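Local coordinates for protein thymidylate synthase 1 (Bacillus subtilis, PDB 1B02) that catalyses the reductive methylation of dUMP to dTMP, with 5,10-methylenetetrahydrofolate serving as both methyl donor and reductant, at residues 54-59 / 191-196; 109-114 / 147-152; 10-15 / 221-226. One frame throughout, in Å; residues are numbered along the deposited sequence.

Interaction 1: residues 54-59 / 191-196; sequences EVPILT and FNVFQY. With UFP (5-fluoro-2'-deoxyuridine-5'-monophosphate), chain B.
The nucleotide pocket of the thymidylate synthase fold is lined here by helix 188-207, and the loop 54-59 packs against that helix through Val-55, Pro-56 and Ile-57, which meet Val-193 and Phe-194. The Phe-194 ring is the centrepiece. With CG anti to the backbone N (chi1 176°), it lies beside Ile-57, whose CD1 sits over one face in a CH-pi contact, 4.1 Å from the ring centroid. At the rim, Pro-56 O lies in the ring plane, and Val-55 CG1 reaches Phe-194 CE1 at 3.6 Å. The same Pro-56 O also receives a CA-H...O contact from Phe-194 CA. One helix position earlier, Val-193 points at the loop and sets CG1 3.9 Å from Pro-56 CB. Trp-65 and Ile-69 of helix 65-77 add to the packing round Phe-194, so the ring is buried between loop and helices.

On the side of the helix turned to the nucleotide, away from the loop, Asn-192 reads the pyrimidine edge of bound UFP. Its OD1 accepts from UFP N3 at 2.7 Å in a fairly straight bond (164° at the hydrogen). The amide nitrogen ND2 donates to UFP O4 at 2.9 Å. An aspartate in its place, having no N-H to give, would probably leave UFP O4 and Gln-195 OE1 without their donor and put one carboxylate oxygen against both acceptors. The sense of the Asn-192 amide is set from the protein side too, by Asn-183 ND2 bonded to OD1 and by Gln-195 at the other end: ND2 donates to Gln-195 OE1, which lies in the Asn-192 amide plane, at 2.9 Å.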
loop_
_atom_site.group_PDB
_atom_site.type_symbol
_atom_site.label_atom_id
_atom_site.label_comp_id
_atom_site.label_asym_id
_atom_site.label_seq_id
_atom_site.Cartn_x
_atom_site.Cartn_y
_atom_site.Cartn_z
ATOM N N GLU A 54 -8.374 -11.610 -10.176
ATOM C CA GLU A 54 -6.984 -11.485 -10.607
ATOM C C GLU A 54 -6.182 -10.882 -9.471
ATOM O O GLU A 54 -6.744 -10.308 -8.540
ATOM C CB GLU A 54 -6.845 -10.535 -11.796
ATOM C CG GLU A 54 -7.636 -10.879 -13.029
ATOM C CD GLU A 54 -7.352 -9.900 -14.150
ATOM O OE1 GLU A 54 -6.545 -8.975 -13.924
ATOM O OE2 GLU A 54 -7.927 -10.050 -15.248
ATOM N N VAL A 55 -4.865 -11.005 -9.557
ATOM C CA VAL A 55 -3.991 -10.425 -8.552
ATOM C C VAL A 55 -3.598 -9.056 -9.101
ATOM O O VAL A 55 -3.032 -8.955 -10.191
ATOM C CB VAL A 55 -2.729 -11.280 -8.335
ATOM C CG1 VAL A 55 -1.771 -10.564 -7.394
ATOM C CG2 VAL A 55 -3.117 -12.634 -7.765
ATOM N N PRO A 56 -3.910 -7.982 -8.360
ATOM C CA PRO A 56 -3.575 -6.628 -8.814
ATOM C C PRO A 56 -2.082 -6.301 -8.801
ATOM O O PRO A 56 -1.532 -5.891 -7.779
ATOM C CB PRO A 56 -4.374 -5.727 -7.874
ATOM C CG PRO A 56 -4.517 -6.530 -6.629
ATOM C CD PRO A 56 -4.591 -7.974 -7.053
ATOM N N ILE A 57 -1.431 -6.491 -9.944
ATOM C CA ILE A 57 -0.010 -6.196 -10.075
ATOM C C ILE A 57 0.270 -5.770 -11.510
ATOM O O ILE A 57 -0.326 -6.298 -12.449
ATOM C CB ILE A 57 0.863 -7.425 -9.718
ATOM C CG1 ILE A 57 2.346 -7.046 -9.773
ATOM C CG2 ILE A 57 0.567 -8.574 -10.667
ATOM C CD1 ILE A 57 3.176 -7.653 -8.662
ATOM N N LEU A 58 1.165 -4.800 -11.673
ATOM C CA LEU A 58 1.515 -4.292 -12.994
ATOM C C LEU A 58 2.391 -5.273 -13.765
ATOM O O LEU A 58 3.244 -5.945 -13.187
ATOM C CB LEU A 58 2.247 -2.953 -12.864
ATOM C CG LEU A 58 1.455 -1.741 -12.368
ATOM C CD1 LEU A 58 2.276 -0.487 -12.597
ATOM C CD2 LEU A 58 0.123 -1.641 -13.098
ATOM N N THR A 59 2.178 -5.353 -15.075
ATOM C CA THR A 59 2.965 -6.246 -15.916
ATOM C C THR A 59 3.752 -5.470 -16.972
ATOM O O THR A 59 4.553 -6.044 -17.706
ATOM C CB THR A 59 2.069 -7.293 -16.622
ATOM O OG1 THR A 59 1.282 -6.657 -17.637
ATOM C CG2 THR A 59 1.150 -7.963 -15.618
ATOM N N PHE A 191 3.183 -0.356 -5.492
ATOM C CA PHE A 191 3.497 -1.017 -4.229
ATOM C C PHE A 191 2.252 -1.110 -3.353
ATOM O O PHE A 191 1.948 -2.165 -2.801
ATOM C CB PHE A 191 4.561 -0.220 -3.469
ATOM C CG PHE A 191 5.953 -0.770 -3.593
ATOM C CD1 PHE A 191 6.484 -1.094 -4.839
ATOM C CD2 PHE A 191 6.749 -0.933 -2.462
ATOM C CE1 PHE A 191 7.788 -1.568 -4.958
ATOM C CE2 PHE A 191 8.054 -1.404 -2.569
ATOM C CZ PHE A 191 8.575 -1.722 -3.820
ATOM N N ASN A 192 1.544 0.009 -3.230
ATOM C CA ASN A 192 0.345 0.100 -2.398
ATOM C C ASN A 192 -0.811 -0.800 -2.826
ATOM O O ASN A 192 -1.332 -1.570 -2.021
ATOM C CB ASN A 192 -0.151 1.550 -2.348
ATOM C CG ASN A 192 0.875 2.503 -1.765
ATOM O OD1 ASN A 192 0.984 3.651 -2.197
ATOM N ND2 ASN A 192 1.634 2.033 -0.782
ATOM N N VAL A 193 -1.218 -0.690 -4.084
ATOM C CA VAL A 193 -2.327 -1.481 -4.604
ATOM C C VAL A 193 -2.125 -2.982 -4.416
ATOM O O VAL A 193 -3.057 -3.704 -4.064
ATOM C CB VAL A 193 -2.549 -1.193 -6.102
ATOM C CG1 VAL A 193 -3.605 -2.133 -6.676
ATOM C CG2 VAL A 193 -2.967 0.250 -6.286
ATOM N N PHE A 194 -0.904 -3.446 -4.650
ATOM C CA PHE A 194 -0.597 -4.863 -4.517
ATOM C C PHE A 194 -0.485 -5.318 -3.063
ATOM O O PHE A 194 -1.165 -6.254 -2.644
ATOM C CB PHE A 194 0.704 -5.186 -5.265
ATOM C CG PHE A 194 1.161 -6.612 -5.103
ATOM C CD1 PHE A 194 0.557 -7.636 -5.826
ATOM C CD2 PHE A 194 2.180 -6.933 -4.209
ATOM C CE1 PHE A 194 0.958 -8.958 -5.660
ATOM C CE2 PHE A 194 2.587 -8.253 -4.035
ATOM C CZ PHE A 194 1.974 -9.266 -4.762
ATOM N N GLN A 195 0.369 -4.652 -2.295
ATOM C CA GLN A 195 0.578 -5.023 -0.903
ATOM C C GLN A 195 -0.694 -5.079 -0.066
ATOM O O GLN A 195 -0.786 -5.872 0.872
ATOM C CB GLN A 195 1.579 -4.071 -0.244
ATOM C CG GLN A 195 1.098 -2.641 -0.116
ATOM C CD GLN A 195 2.151 -1.723 0.472
ATOM O OE1 GLN A 195 1.946 -0.515 0.581
ATOM N NE2 GLN A 195 3.285 -2.294 0.856
ATOM N N TYR A 196 -1.676 -4.245 -0.392
ATOM C CA TYR A 196 -2.911 -4.244 0.378
ATOM C C TYR A 196 -3.888 -5.325 -0.049
ATOM O O TYR A 196 -4.718 -5.765 0.742
ATOM C CB TYR A 196 -3.559 -2.859 0.345
ATOM C CG TYR A 196 -3.065 -2.029 1.505
ATOM C CD1 TYR A 196 -3.609 -2.191 2.779
ATOM C CD2 TYR A 196 -1.975 -1.170 1.359
ATOM C CE1 TYR A 196 -3.075 -1.529 3.882
ATOM C CE2 TYR A 196 -1.432 -0.501 2.458
ATOM C CZ TYR A 196 -1.986 -0.691 3.715
ATOM O OH TYR A 196 -1.437 -0.063 4.809
HETATM N N1 UFP B . 3.429 7.908 -1.064
HETATM C C2 UFP B . 2.687 6.906 -1.736
HETATM N N3 UFP B . 2.401 5.654 -1.104
HETATM C C4 UFP B . 2.933 5.207 0.168
HETATM C C5 UFP B . 4.141 6.059 0.897
HETATM C C6 UFP B . 3.787 7.655 0.499
HETATM O O2 UFP B . 2.472 6.924 -2.953
HETATM O O4 UFP B . 2.419 4.277 0.807
HETATM F F5 UFP B . 4.261 5.866 2.200
HETATM C "C1'" UFP B . 3.891 9.180 -1.714
HETATM C "C2'" UFP B . 2.837 10.206 -2.083
HETATM C "C3'" UFP B . 3.736 11.437 -2.089
HETATM C "C4'" UFP B . 4.794 11.226 -1.049
HETATM O "O3'" UFP B . 4.322 11.567 -3.371
HETATM O "O4'" UFP B . 4.930 9.816 -0.930
HETATM C "C5'" UFP B . 4.636 11.770 0.391
HETATM O "O5'" UFP B . 4.661 13.230 0.302
HETATM P P UFP B . 3.452 14.058 0.889
HETATM O O1P UFP B . 3.437 13.823 2.343
HETATM O O2P UFP B . 2.261 13.747 0.130
HETATM O O3P UFP B . 3.907 15.502 0.414
#

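Interaction 2: residues 109-114 / 147-152; sequences GFQLGK and LWNPDE
The ring of Phe-110 turns its edge to Glu-152: OE2 lies near the ring plane, 3.4 Å from Phe-110 CE2, and Gln-111 NE2 lies at the ring edge too, while His-106 stacks with the ring. The carboxylate of Glu-152 is in turn met from above its plane, where Gln-111 NE2 donates to OE2 at 2.9 Å, 40° out of that plane. The third flat group is the amide of Asn-149, which stands almost square to the Gln-111 amide (86° between planes). Asn-149 ND2 gives its hydrogen to Gln-111 OE1 at 3.1 Å, approaching from above the carbonyl plane.

Both ends of the Gln-111 amide are therefore engaged with the loop 147-152, and NE2 is also bonded to His-106 O. The bend of the Gln-111 side chain at chi2 (-51°) turns that amide toward the two partners. They stand on a type I beta turn running from Asn-149 to Glu-152, in the loop that follows strand 144-146 of the central sheet; Glu-152 N closes it onto Asn-149 O at 3.2 Å. An Asx turn is built into the same corner, with Asn-149 OD1 accepting from Asp-151 N at 3.1 Å. Asn-149 thus faces the short helix 109-113 with its ND2 and steadies its own turn with its OD1.

Lys-114 comes at Glu-152 from the opposite direction, forming a salt bridge from NZ to OE2 at 3.3 Å, so OE2 takes a charged partner as well as the Gln-111 amide. Deeper in, Leu-112 and Leu-147 make the apolar part of the contact. Leu-112 CD2 lies 3.5 Å from Leu-147 CD1, with Ile-75 and Trp-76 of helix 65-77 against Leu-112 and Pro-160 against Leu-147.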
loop_
_atom_site.group_PDB
_atom_site.type_symbol
_atom_site.label_atom_id
_atom_site.label_comp_id
_atom_site.label_asym_id
_atom_site.label_seq_id
_atom_site.Cartn_x
_atom_site.Cartn_y
_atom_site.Cartn_z
ATOM N N GLY A 109 3.616 1.191 11.747
ATOM C CA GLY A 109 3.651 0.095 12.700
ATOM C C GLY A 109 3.409 0.510 14.138
ATOM O O GLY A 109 2.745 -0.201 14.889
ATOM N N PHE A 110 3.944 1.662 14.521
ATOM C CA PHE A 110 3.782 2.168 15.876
ATOM C C PHE A 110 2.309 2.361 16.243
ATOM O O PHE A 110 1.898 2.070 17.367
ATOM C CB PHE A 110 4.521 3.495 16.027
ATOM C CG PHE A 110 4.402 4.102 17.392
ATOM C CD1 PHE A 110 5.295 3.755 18.400
ATOM C CD2 PHE A 110 3.393 5.014 17.676
ATOM C CE1 PHE A 110 5.185 4.311 19.675
ATOM C CE2 PHE A 110 3.272 5.577 18.946
ATOM C CZ PHE A 110 4.170 5.224 19.947
ATOM N N GLN A 111 1.522 2.858 15.295
ATOM C CA GLN A 111 0.099 3.091 15.528
ATOM C C GLN A 111 -0.660 1.774 15.625
ATOM O O GLN A 111 -1.463 1.576 16.537
ATOM C CB GLN A 111 -0.498 3.939 14.398
ATOM C CG GLN A 111 -0.096 5.400 14.432
ATOM C CD GLN A 111 -0.325 6.038 15.786
ATOM O OE1 GLN A 111 -1.352 5.811 16.425
ATOM N NE2 GLN A 111 0.634 6.846 16.232
ATOM N N LEU A 112 -0.401 0.877 14.677
ATOM C CA LEU A 112 -1.059 -0.424 14.641
ATOM C C LEU A 112 -0.698 -1.288 15.844
ATOM O O LEU A 112 -1.408 -2.241 16.162
ATOM C CB LEU A 112 -0.683 -1.167 13.356
ATOM C CG LEU A 112 -1.129 -0.540 12.034
ATOM C CD1 LEU A 112 -0.839 -1.501 10.901
ATOM C CD2 LEU A 112 -2.617 -0.211 12.085
ATOM N N GLY A 113 0.403 -0.950 16.510
ATOM C CA GLY A 113 0.841 -1.720 17.663
ATOM C C GLY A 113 0.385 -1.175 19.001
ATOM O O GLY A 113 0.457 -1.867 20.013
ATOM N N LYS A 114 -0.083 0.068 19.008
ATOM C CA LYS A 114 -0.561 0.712 20.228
ATOM C C LYS A 114 -1.761 -0.032 20.810
ATOM O O LYS A 114 -2.747 -0.277 20.109
ATOM C CB LYS A 114 -0.966 2.154 19.923
ATOM C CG LYS A 114 -0.276 3.193 20.776
ATOM C CD LYS A 114 0.060 4.427 19.961
ATOM C CE LYS A 114 -0.895 5.568 20.270
ATOM N NZ LYS A 114 -0.513 6.288 21.513
ATOM N N LEU A 147 -4.192 5.037 10.626
ATOM C CA LEU A 147 -2.785 5.362 10.814
ATOM C C LEU A 147 -2.668 6.858 11.092
ATOM O O LEU A 147 -1.688 7.323 11.672
ATOM C CB LEU A 147 -1.995 5.010 9.550
ATOM C CG LEU A 147 -1.091 3.773 9.556
ATOM C CD1 LEU A 147 -1.679 2.678 10.429
ATOM C CD2 LEU A 147 -0.922 3.285 8.130
ATOM N N TRP A 148 -3.687 7.602 10.672
ATOM C CA TRP A 148 -3.716 9.045 10.856
ATOM C C TRP A 148 -4.182 9.452 12.250
ATOM O O TRP A 148 -5.312 9.911 12.424
ATOM C CB TRP A 148 -4.628 9.687 9.810
ATOM C CG TRP A 148 -4.434 11.164 9.687
ATOM C CD1 TRP A 148 -5.063 12.135 10.410
ATOM C CD2 TRP A 148 -3.536 11.842 8.801
ATOM N NE1 TRP A 148 -4.614 13.376 10.030
ATOM C CE2 TRP A 148 -3.675 13.226 9.043
ATOM C CE3 TRP A 148 -2.625 11.415 7.823
ATOM C CZ2 TRP A 148 -2.938 14.190 8.346
ATOM C CZ3 TRP A 148 -1.890 12.376 7.128
ATOM C CH2 TRP A 148 -2.054 13.746 7.394
ATOM N N ASN A 149 -3.308 9.276 13.237
ATOM C CA ASN A 149 -3.616 9.645 14.616
ATOM C C ASN A 149 -3.357 11.143 14.759
ATOM O O ASN A 149 -2.210 11.586 14.763
ATOM C CB ASN A 149 -2.728 8.860 15.583
ATOM C CG ASN A 149 -3.134 9.051 17.030
ATOM O OD1 ASN A 149 -3.775 10.039 17.379
ATOM N ND2 ASN A 149 -2.759 8.102 17.880
ATOM N N PRO A 150 -4.428 11.943 14.889
ATOM C CA PRO A 150 -4.324 13.401 15.023
ATOM C C PRO A 150 -3.464 13.900 16.178
ATOM O O PRO A 150 -2.905 14.995 16.114
ATOM C CB PRO A 150 -5.780 13.858 15.158
ATOM C CG PRO A 150 -6.523 12.645 15.606
ATOM C CD PRO A 150 -5.828 11.490 14.948
ATOM N N ASP A 151 -3.351 13.095 17.226
ATOM C CA ASP A 151 -2.573 13.482 18.393
ATOM C C ASP A 151 -1.065 13.360 18.221
ATOM O O ASP A 151 -0.312 14.095 18.858
ATOM C CB ASP A 151 -3.007 12.653 19.603
ATOM C CG ASP A 151 -4.357 13.077 20.148
ATOM O OD1 ASP A 151 -4.703 14.269 20.017
ATOM O OD2 ASP A 151 -5.071 12.218 20.707
ATOM N N GLU A 152 -0.618 12.448 17.362
ATOM C CA GLU A 152 0.817 12.240 17.166
ATOM C C GLU A 152 1.352 12.578 15.777
ATOM O O GLU A 152 2.456 12.172 15.415
ATOM C CB GLU A 152 1.174 10.793 17.509
ATOM C CG GLU A 152 0.487 10.276 18.762
ATOM C CD GLU A 152 1.170 9.053 19.340
ATOM O OE1 GLU A 152 2.085 9.220 20.173
ATOM O OE2 GLU A 152 0.792 7.925 18.961
#

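Interaction 3: residues 10-15 / 221-226; sequences SIIKDI and CHVYTR. With UFP (5-fluoro-2'-deoxyuridine-5'-monophosphate), chain B.
With SG anti to the backbone N (chi1 -167°), Cys-221 pushes its sulfur at helix 3-18, where it meets Ile-11 CG2 at 3.6 Å; Ile-15, extended beyond CB (chi2 -179°), carries CD1 to within 3.7 Å of the same sulfur. This is a helix laid across the face of the large mixed sheet of the thymidylate synthase fold; the axis of segment 10-15 passes 8.8 Å from that of strand segment 221-224, at 71° to it. Ile-15 CD1 also packs on Cys-221 O. Further along the strand, Val-223 points to the helix as well, and its CG2 lies 3.9 Å from Ile-12 CD1, the two side chains crossing at about a right angle. Ile-228 and Leu-231 of helix 228-236 add to the packing on Val-223, and the strand is bonded through its backbone to Val-43 and Leu-41.

His-222 points away from the helix into the nucleotide site, its ND1 bonded to Asp-220 OD1. There the sugar hydroxyl of UFP is gripped twice: O3' is hydrogen-bonded to His-222 NE2 at 2.6 Å and, near the plane of the tyrosine ring, to Tyr-224 OH at 2.8 Å.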
loop_
_atom_site.group_PDB
_atom_site.type_symbol
_atom_site.label_atom_id
_atom_site.label_comp_id
_atom_site.label_asym_id
_atom_site.label_seq_id
_atom_site.Cartn_x
_atom_site.Cartn_y
_atom_site.Cartn_z
ATOM N N SER A 10 -4.856 4.307 -17.580
ATOM C CA SER A 10 -5.870 5.327 -17.815
ATOM C C SER A 10 -5.709 6.534 -16.891
ATOM O O SER A 10 -5.811 7.682 -17.332
ATOM C CB SER A 10 -7.266 4.724 -17.645
ATOM O OG SER A 10 -7.911 5.253 -16.501
ATOM N N ILE A 11 -5.457 6.274 -15.613
ATOM C CA ILE A 11 -5.281 7.346 -14.640
ATOM C C ILE A 11 -4.040 8.162 -14.983
ATOM O O ILE A 11 -4.050 9.390 -14.900
ATOM C CB ILE A 11 -5.139 6.783 -13.211
ATOM C CG1 ILE A 11 -6.506 6.310 -12.707
ATOM C CG2 ILE A 11 -4.568 7.846 -12.280
ATOM C CD1 ILE A 11 -6.480 5.701 -11.313
ATOM N N ILE A 12 -2.973 7.471 -15.366
ATOM C CA ILE A 12 -1.723 8.126 -15.726
ATOM C C ILE A 12 -1.957 9.024 -16.936
ATOM O O ILE A 12 -1.496 10.164 -16.976
ATOM C CB ILE A 12 -0.629 7.087 -16.068
ATOM C CG1 ILE A 12 -0.304 6.250 -14.830
ATOM C CG2 ILE A 12 0.620 7.789 -16.579
ATOM C CD1 ILE A 12 0.185 7.055 -13.640
ATOM N N LYS A 13 -2.682 8.502 -17.921
ATOM C CA LYS A 13 -2.985 9.260 -19.126
ATOM C C LYS A 13 -3.731 10.532 -18.751
ATOM O O LYS A 13 -3.439 11.612 -19.263
ATOM C CB LYS A 13 -3.845 8.424 -20.072
ATOM C CG LYS A 13 -3.134 7.993 -21.339
ATOM C CD LYS A 13 -4.100 7.380 -22.340
ATOM C CE LYS A 13 -4.714 8.447 -23.236
ATOM N NZ LYS A 13 -5.992 7.999 -23.860
ATOM N N ASP A 14 -4.693 10.396 -17.846
ATOM C CA ASP A 14 -5.489 11.531 -17.394
ATOM C C ASP A 14 -4.618 12.609 -16.752
ATOM O O ASP A 14 -4.744 13.791 -17.070
ATOM C CB ASP A 14 -6.552 11.056 -16.398
ATOM C CG ASP A 14 -7.531 12.152 -16.023
ATOM O OD1 ASP A 14 -7.825 13.007 -16.885
ATOM O OD2 ASP A 14 -8.003 12.159 -14.867
ATOM N N ILE A 15 -3.735 12.197 -15.848
ATOM C CA ILE A 15 -2.845 13.124 -15.157
ATOM C C ILE A 15 -1.903 13.845 -16.118
ATOM O O ILE A 15 -1.599 15.026 -15.940
ATOM C CB ILE A 15 -1.987 12.388 -14.106
ATOM C CG1 ILE A 15 -2.891 11.676 -13.101
ATOM C CG2 ILE A 15 -1.077 13.374 -13.392
ATOM C CD1 ILE A 15 -2.135 10.944 -12.008
ATOM N N CYS A 221 -3.837 12.390 -6.397
ATOM C CA CYS A 221 -3.249 11.460 -7.357
ATOM C C CYS A 221 -2.294 12.215 -8.285
ATOM O O CYS A 221 -2.724 12.891 -9.221
ATOM C CB CYS A 221 -4.374 10.805 -8.161
ATOM S SG CYS A 221 -3.899 9.372 -9.128
ATOM N N HIS A 222 -0.995 12.074 -8.038
ATOM C CA HIS A 222 0.005 12.794 -8.817
ATOM C C HIS A 222 1.095 11.964 -9.487
ATOM O O HIS A 222 1.239 10.764 -9.251
ATOM C CB HIS A 222 0.673 13.828 -7.916
ATOM C CG HIS A 222 1.256 13.240 -6.667
ATOM N ND1 HIS A 222 0.555 13.160 -5.484
ATOM C CD2 HIS A 222 2.472 12.693 -6.422
ATOM C CE1 HIS A 222 1.313 12.591 -4.563
ATOM N NE2 HIS A 222 2.480 12.298 -5.107
ATOM N N VAL A 223 1.875 12.650 -10.318
ATOM C CA VAL A 223 2.989 12.067 -11.051
ATOM C C VAL A 223 4.091 13.123 -11.113
ATOM O O VAL A 223 3.904 14.181 -11.712
ATOM C CB VAL A 223 2.575 11.691 -12.490
ATOM C CG1 VAL A 223 3.795 11.646 -13.390
ATOM C CG2 VAL A 223 1.867 10.345 -12.496
ATOM N N TYR A 224 5.233 12.841 -10.491
ATOM C CA TYR A 224 6.355 13.782 -10.488
ATOM C C TYR A 224 6.896 14.027 -11.899
ATOM O O TYR A 224 7.013 13.101 -12.702
ATOM C CB TYR A 224 7.462 13.266 -9.567
ATOM C CG TYR A 224 7.104 13.352 -8.097
ATOM C CD1 TYR A 224 7.365 14.510 -7.362
ATOM C CD2 TYR A 224 6.493 12.281 -7.439
ATOM C CE1 TYR A 224 7.029 14.602 -6.009
ATOM C CE2 TYR A 224 6.153 12.361 -6.087
ATOM C CZ TYR A 224 6.425 13.525 -5.380
ATOM O OH TYR A 224 6.105 13.611 -4.043
ATOM N N THR A 225 7.225 15.284 -12.189
ATOM C CA THR A 225 7.723 15.696 -13.505
ATOM C C THR A 225 8.789 14.819 -14.160
ATOM O O THR A 225 8.708 14.529 -15.355
ATOM C CB THR A 225 8.265 17.143 -13.467
ATOM O OG1 THR A 225 9.194 17.282 -12.384
ATOM C CG2 THR A 225 7.125 18.133 -13.289
ATOM N N ARG A 226 9.788 14.399 -13.393
ATOM C CA ARG A 226 10.866 13.578 -13.937
ATOM C C ARG A 226 10.475 12.147 -14.294
ATOM O O ARG A 226 11.270 11.416 -14.883
ATOM C CB ARG A 226 12.039 13.551 -12.957
ATOM C CG ARG A 226 12.802 14.860 -12.892
ATOM C CD ARG A 226 13.899 14.805 -11.848
ATOM N NE ARG A 226 14.472 16.123 -11.602
ATOM C CZ ARG A 226 15.559 16.342 -10.871
ATOM N NH1 ARG A 226 16.199 15.325 -10.309
ATOM N NH2 ARG A 226 16.001 17.580 -10.695
HETATM N N1 UFP B . 3.429 7.908 -1.064
HETATM C C2 UFP B . 2.687 6.906 -1.736
HETATM N N3 UFP B . 2.401 5.654 -1.104
HETATM C C4 UFP B . 2.933 5.207 0.168
HETATM C C5 UFP B . 4.141 6.059 0.897
HETATM C C6 UFP B . 3.787 7.655 0.499
HETATM O O2 UFP B . 2.472 6.924 -2.953
HETATM O O4 UFP B . 2.419 4.277 0.807
HETATM F F5 UFP B . 4.261 5.866 2.200
HETATM C "C1'" UFP B . 3.891 9.180 -1.714
HETATM C "C2'" UFP B . 2.837 10.206 -2.083
HETATM C "C3'" UFP B . 3.736 11.437 -2.089
HETATM C "C4'" UFP B . 4.794 11.226 -1.049
HETATM O "O3'" UFP B . 4.322 11.567 -3.371
HETATM O "O4'" UFP B . 4.930 9.816 -0.930
HETATM C "C5'" UFP B . 4.636 11.770 0.391
HETATM O "O5'" UFP B . 4.661 13.230 0.302
HETATM P P UFP B . 3.452 14.058 0.889
HETATM O O1P UFP B . 3.437 13.823 2.343
HETATM O O2P UFP B . 2.261 13.747 0.130
HETATM O O3P UFP B . 3.907 15.502 0.414
#

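From the N terminus, helix 3-18 supplies residues 10-15, and strand 210-224 closes interaction 3 on them, with 205 residues between. Inside that span, the loop 54-59 after strand 40-50 pairs with helix 188-207 in interaction 1, with 131 residues between. Interaction 2 is the innermost, joining helix 109-113 to the loop after strand 144-146 across only 32 residues. The three loops therefore sit one within another, and none cross. Interactions 1 and 3 also share a ligand: helix 188-207 and strand 210-224, consecutive in the chain, both reach UFP, one at the base and the other at the sugar. Interaction 2 lies farther off, its centre about 25 Å from that of interaction 1.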